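Local structure of UDP-glucose 4-epimerase (Campylobacter jejuni subsp. jejuni serotype O:2, 7K3P) at residues 170-174 / 185-189; 237-243 / 277-282. The protein catalyses the NAD-dependent interconversion of UDP-glucose and UDP-galactose and probably also that of their N-acetylated counterparts. The protein carries 2 engineered substitutions. All coordinates share one frame; numbering follows the deposited sequence.

Contact 1 (170-174 / 185-189); sequences EEVLR and HCILR
Glu170 OE2 is gripped by two donors: Arg189 NE reaches it across the contact at 2.9 Å, and the hydroxyl of Ser137 binds it as well. The arginine bond is nearly straight (172°) and uses the syn lone pair of OE2. With carboxylate and guanidinium planes only 15° apart, the acid lies along the guanidinium edge in the manner of a two-pronged salt bridge, although the second prong, through Glu170 OE1, is placed less surely. Arg174, one helical turn on, comes near the same carboxylate, but the details of the network there are doubtful. Below this polar layer, Ile187 CG2 packs 3.6 Å from Glu170 OE2, while Ile187 CG1 lies 3.9 Å from Leu173 CD1. At the other end, Leu173 CB sits over one face of the His185 ring in a CH-pi contact, 4.2 Å from the centroid. The first torsion of His185, with CG between its own backbone N and carbonyl carbon, turns that face to Leu173 CB; Ser177 OG holds ND1, and a water in the ring plane bridges His185 NE2 (2.9 Å) to Arg174 NE (3.1 Å). Segment 170-174 of helix 161-179 runs nearly antiparallel (159°) to segment 185-189, as expected for a helix covering the parallel sheet of a Rossmann-type domain. Arg189 NH1 is hydrogen-bonded to Tyr142 OH and Glu152 O, and the buried ion pair probably keeps Glu170 ionised.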
loop_
_atom_site.group_PDB
_atom_site.type_symbol
_atom_site.label_atom_id
_atom_site.label_comp_id
_atom_site.label_asym_id
_atom_site.label_seq_id
_atom_site.Cartn_x
_atom_site.Cartn_y
_atom_site.Cartn_z
ATOM N N GLU A 170 0.950 6.453 4.073
ATOM C CA GLU A 170 0.236 7.738 4.020
ATOM C C GLU A 170 -1.229 7.519 3.689
ATOM O O GLU A 170 -2.109 8.155 4.273
ATOM C CB GLU A 170 0.830 8.676 2.954
ATOM C CG GLU A 170 2.167 9.299 3.308
ATOM C CD GLU A 170 2.493 10.521 2.422
ATOM O OE1 GLU A 170 1.543 11.131 1.888
ATOM O OE2 GLU A 170 3.687 10.869 2.276
ATOM N N GLU A 171 -1.487 6.632 2.730
ATOM C CA GLU A 171 -2.849 6.415 2.259
ATOM C C GLU A 171 -3.698 5.709 3.308
ATOM O O GLU A 171 -4.915 5.963 3.416
ATOM C CB GLU A 171 -2.860 5.653 0.928
ATOM C CG GLU A 171 -2.152 6.437 -0.193
ATOM C CD GLU A 171 -2.205 5.736 -1.544
ATOM O OE1 GLU A 171 -2.609 4.555 -1.590
ATOM O OE2 GLU A 171 -1.847 6.377 -2.565
ATOM N N VAL A 172 -3.066 4.825 4.074
ATOM C CA VAL A 172 -3.758 4.180 5.193
ATOM C C VAL A 172 -4.104 5.235 6.252
ATOM O O VAL A 172 -5.218 5.250 6.782
ATOM C CB VAL A 172 -2.932 3.029 5.801
ATOM C CG1 VAL A 172 -3.661 2.405 7.024
ATOM C CG2 VAL A 172 -2.670 1.943 4.745
ATOM N N LEU A 173 -3.162 6.130 6.548
ATOM C CA LEU A 173 -3.445 7.198 7.502
ATOM C C LEU A 173 -4.627 8.057 7.057
ATOM O O LEU A 173 -5.495 8.391 7.871
ATOM C CB LEU A 173 -2.214 8.071 7.753
ATOM C CG LEU A 173 -1.108 7.479 8.607
ATOM C CD1 LEU A 173 0.137 8.359 8.519
ATOM C CD2 LEU A 173 -1.574 7.343 10.076
ATOM N N ARG A 174 -4.669 8.401 5.771
ATOM C CA ARG A 174 -5.781 9.185 5.217
ATOM C C ARG A 174 -7.123 8.480 5.369
ATOM O O ARG A 174 -8.107 9.104 5.780
ATOM C CB ARG A 174 -5.540 9.546 3.735
ATOM C CG ARG A 174 -4.694 10.808 3.518
ATOM C CD ARG A 174 -3.960 10.835 2.143
ATOM N NE ARG A 174 -2.686 11.499 2.384
ATOM C CZ ARG A 174 -1.531 11.264 1.784
ATOM N NH1 ARG A 174 -1.400 10.369 0.806
ATOM N NH2 ARG A 174 -0.480 11.975 2.176
ATOM N N HIS A 185 -3.729 12.758 12.034
ATOM C CA HIS A 185 -2.393 12.403 11.582
ATOM C C HIS A 185 -1.718 13.632 10.995
ATOM O O HIS A 185 -2.369 14.467 10.379
ATOM C CB HIS A 185 -2.447 11.295 10.526
ATOM C CG HIS A 185 -3.054 11.715 9.221
ATOM N ND1 HIS A 185 -4.396 11.560 8.942
ATOM C CD2 HIS A 185 -2.500 12.272 8.111
ATOM C CE1 HIS A 185 -4.643 11.999 7.718
ATOM N NE2 HIS A 185 -3.515 12.439 7.192
ATOM N N CYS A 186 -0.411 13.735 11.199
ATOM C CA CYS A 186 0.364 14.726 10.489
ATOM C C CYS A 186 1.536 14.033 9.816
ATOM O O CYS A 186 2.368 13.421 10.481
ATOM C CB CYS A 186 0.877 15.791 11.450
ATOM S SG CYS A 186 1.580 17.219 10.587
ATOM N N ILE A 187 1.590 14.124 8.495
ATOM C CA ILE A 187 2.645 13.476 7.735
ATOM C C ILE A 187 3.735 14.467 7.371
ATOM O O ILE A 187 3.447 15.550 6.848
ATOM C CB ILE A 187 2.086 12.873 6.441
ATOM C CG1 ILE A 187 1.201 11.661 6.766
ATOM C CG2 ILE A 187 3.245 12.492 5.495
ATOM C CD1 ILE A 187 0.131 11.393 5.706
ATOM N N LEU A 188 4.988 14.101 7.626
ATOM C CA LEU A 188 6.108 14.968 7.263
ATOM C C LEU A 188 6.927 14.349 6.117
ATOM O O LEU A 188 7.385 13.199 6.216
ATOM C CB LEU A 188 7.000 15.242 8.490
ATOM C CG LEU A 188 6.304 15.919 9.677
ATOM C CD1 LEU A 188 7.280 16.217 10.797
ATOM C CD2 LEU A 188 5.645 17.211 9.213
ATOM N N ARG A 189 7.099 15.096 5.024
ATOM C CA ARG A 189 7.970 14.648 3.925
ATOM C C ARG A 189 9.196 15.554 3.852
ATOM O O ARG A 189 9.085 16.768 4.062
ATOM C CB ARG A 189 7.228 14.705 2.596
ATOM C CG ARG A 189 5.925 13.912 2.541
ATOM C CD ARG A 189 5.177 14.259 1.280
ATOM N NE ARG A 189 3.886 13.585 1.188
ATOM C CZ ARG A 189 2.845 14.083 0.540
ATOM N NH1 ARG A 189 2.955 15.260 -0.082
ATOM N NH2 ARG A 189 1.705 13.413 0.520
HETATM O O HOH W 1 -2.668 13.614 4.635
#

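Contact 2 (237-243 / 277-282); sequences KDGTCIR and GFSVKE. With ACT (acetate ion), chain G.
This contact is a short antiparallel strand pairing that runs directly into the start of a helix, within the smaller mixed sheet away from the main parallel sheet. Arg243 and Phe278 form a hydrogen-bonded pair, with Arg243 N to Phe278 O at 2.9 Å and Phe278 N to Arg243 O at 2.8 Å; Ile242 and Ser279 follow as a non-hydrogen-bonded pair. Gly277 lets the strands close up, since Ile242 CG2 comes to 3.6 Å from its CA. Beyond the ladder the loop wraps round the beginning of helix 280-291. Ser279 is the N-cap: its OG accepts from Glu282 N at 3.0 Å, and Glu282 OE1 takes Ser279 N in return, completing a capping box. The same OG donates to Asp238 OD2 at 2.5 Å, on the syn side of the carboxylate; a chi1 of 75° turns the hydroxyl to meet both. Asp238 OD1 receives Thr240 N in an Asx turn and Thr240 OG1 at 2.6 Å, while that OG1 accepts from Lys281 N at 3.3 Å. At the far end of the Arg243 side chain an acetate, probably from the crystallisation liquor, takes hydrogen bonds from NE to OXT (2.8 Å) and from NH2 to O. Two side-chain hydroxyls therefore relay the Asp238 carboxylate to amides of the helix's first turn, and the negative charge of Asp238 would probably complement the positive end of the helix dipole.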
loop_
_atom_site.group_PDB
_atom_site.type_symbol
_atom_site.label_atom_id
_atom_site.label_comp_id
_atom_site.label_asym_id
_atom_site.label_seq_id
_atom_site.Cartn_x
_atom_site.Cartn_y
_atom_site.Cartn_z
ATOM N N LYS A 237 22.741 29.585 -9.809
ATOM C CA LYS A 237 23.709 30.544 -9.274
ATOM C C LYS A 237 25.142 30.269 -9.739
ATOM O O LYS A 237 25.757 31.115 -10.397
ATOM C CB LYS A 237 23.610 30.616 -7.730
ATOM C CG LYS A 237 23.698 29.251 -6.982
ATOM C CD LYS A 237 23.072 29.270 -5.544
ATOM C CE LYS A 237 21.519 29.170 -5.570
ATOM N NZ LYS A 237 20.833 28.860 -4.238
ATOM N N ASP A 238 25.663 29.084 -9.432
ATOM C CA ASP A 238 27.047 28.770 -9.783
ATOM C C ASP A 238 27.192 27.707 -10.889
ATOM O O ASP A 238 28.283 27.173 -11.097
ATOM C CB ASP A 238 27.841 28.360 -8.536
ATOM C CG ASP A 238 27.316 27.076 -7.893
ATOM O OD1 ASP A 238 26.672 26.265 -8.587
ATOM O OD2 ASP A 238 27.565 26.870 -6.691
ATOM N N GLY A 239 26.100 27.399 -11.587
ATOM C CA GLY A 239 26.138 26.418 -12.659
ATOM C C GLY A 239 26.042 24.953 -12.237
ATOM O O GLY A 239 25.956 24.079 -13.093
ATOM N N THR A 240 26.063 24.673 -10.932
ATOM C CA THR A 240 25.955 23.291 -10.458
ATOM C C THR A 240 24.554 22.996 -9.909
ATOM O O THR A 240 23.755 23.919 -9.706
ATOM C CB THR A 240 27.032 22.932 -9.407
ATOM O OG1 THR A 240 26.852 23.717 -8.219
ATOM C CG2 THR A 240 28.435 23.168 -9.969
ATOM N N CYS A 241 24.256 21.714 -9.691
ATOM C CA CYS A 241 22.928 21.299 -9.235
ATOM C C CYS A 241 22.593 21.834 -7.837
ATOM O O CYS A 241 23.460 21.938 -6.975
ATOM C CB CYS A 241 22.803 19.760 -9.258
ATOM S SG CYS A 241 22.557 19.116 -10.951
ATOM N N ILE A 242 21.320 22.165 -7.635
ATOM C CA ILE A 242 20.825 22.610 -6.341
ATOM C C ILE A 242 19.918 21.531 -5.732
ATOM O O ILE A 242 18.951 21.081 -6.356
ATOM C CB ILE A 242 20.060 23.948 -6.470
ATOM C CG1 ILE A 242 21.036 25.059 -6.889
ATOM C CG2 ILE A 242 19.367 24.302 -5.149
ATOM C CD1 ILE A 242 20.390 26.404 -7.155
ATOM N N ARG A 243 20.245 21.104 -4.518
ATOM C CA ARG A 243 19.447 20.081 -3.847
ATOM C C ARG A 243 19.115 20.480 -2.414
ATOM O O ARG A 243 19.679 21.432 -1.879
ATOM C CB ARG A 243 20.169 18.726 -3.863
ATOM C CG ARG A 243 20.304 18.130 -5.262
ATOM C CD ARG A 243 18.934 17.877 -5.878
ATOM N NE ARG A 243 19.026 17.157 -7.150
ATOM C CZ ARG A 243 19.154 17.735 -8.343
ATOM N NH1 ARG A 243 19.223 19.057 -8.448
ATOM N NH2 ARG A 243 19.216 16.986 -9.441
ATOM N N GLY A 277 17.699 25.474 -1.556
ATOM C CA GLY A 277 18.648 24.384 -1.582
ATOM C C GLY A 277 20.076 24.837 -1.390
ATOM O O GLY A 277 20.337 25.987 -1.016
ATOM N N PHE A 278 21.002 23.910 -1.609
ATOM C CA PHE A 278 22.431 24.201 -1.622
ATOM C C PHE A 278 22.994 23.596 -2.905
ATOM O O PHE A 278 22.505 22.558 -3.358
ATOM C CB PHE A 278 23.116 23.576 -0.398
ATOM C CG PHE A 278 22.538 24.046 0.925
ATOM C CD1 PHE A 278 22.978 25.230 1.515
ATOM C CD2 PHE A 278 21.546 23.309 1.565
ATOM C CE1 PHE A 278 22.447 25.666 2.736
ATOM C CE2 PHE A 278 21.000 23.733 2.794
ATOM C CZ PHE A 278 21.457 24.909 3.379
ATOM N N SER A 279 24.008 24.233 -3.491
ATOM C CA SER A 279 24.590 23.737 -4.738
ATOM C C SER A 279 25.705 22.733 -4.447
ATOM O O SER A 279 26.196 22.646 -3.312
ATOM C CB SER A 279 25.120 24.895 -5.591
ATOM O OG SER A 279 26.332 25.392 -5.064
ATOM N N VAL A 280 26.079 21.963 -5.468
ATOM C CA VAL A 280 27.159 20.982 -5.353
ATOM C C VAL A 280 28.451 21.690 -4.978
ATOM O O VAL A 280 29.222 21.219 -4.144
ATOM C CB VAL A 280 27.377 20.235 -6.690
ATOM C CG1 VAL A 280 28.569 19.293 -6.589
ATOM C CG2 VAL A 280 26.106 19.469 -7.098
ATOM N N LYS A 281 28.677 22.828 -5.619
ATOM C CA LYS A 281 29.871 23.624 -5.410
ATOM C C LYS A 281 29.915 24.163 -3.973
ATOM O O LYS A 281 30.958 24.120 -3.307
ATOM C CB LYS A 281 29.868 24.774 -6.415
ATOM C CG LYS A 281 31.234 25.206 -6.907
ATOM C CD LYS A 281 31.104 26.391 -7.887
ATOM C CE LYS A 281 32.447 27.102 -8.103
ATOM N NZ LYS A 281 32.449 28.038 -9.276
ATOM N N GLU A 282 28.777 24.657 -3.489
ATOM C CA GLU A 282 28.692 25.144 -2.112
ATOM C C GLU A 282 29.026 24.043 -1.100
ATOM O O GLU A 282 29.837 24.245 -0.183
ATOM C CB GLU A 282 27.308 25.735 -1.844
ATOM C CG GLU A 282 27.080 27.096 -2.529
ATOM C CD GLU A 282 25.615 27.528 -2.531
ATOM O OE1 GLU A 282 24.743 26.668 -2.267
ATOM O OE2 GLU A 282 25.334 28.724 -2.803
HETATM C C ACT G . 18.770 13.850 -8.394
HETATM O O ACT G . 19.225 14.012 -9.560
HETATM O OXT ACT G . 19.391 14.391 -7.444
HETATM C CH3 ACT G . 17.545 13.029 -8.135
HETATM O O HOH W 2 17.767 27.371 -3.689
#

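How the contacts relate
Contact 1 closes before contact 2 opens along the chain; their centres lie 31 Å apart, with nearest atoms about 13 Å from each other. They share no sheet. Contact 1 belongs to the seven-stranded parallel sheet, where strand 184-189 is flanked by strands 132-136 and 268-271, whereas contact 2 lies in the mixed sheet built round strand 242-246. The chain passes between these two parts more than once: strand 268-271 returns to the parallel sheet after strand 242-246, before segment 277-282 pairs with that strand. The split into two sheets is consistent with the cofactor-binding and smaller substrate-binding domains of this family. The side chains of Arg189 and Arg243 lie about 8 and 12 Å from the bound NAD.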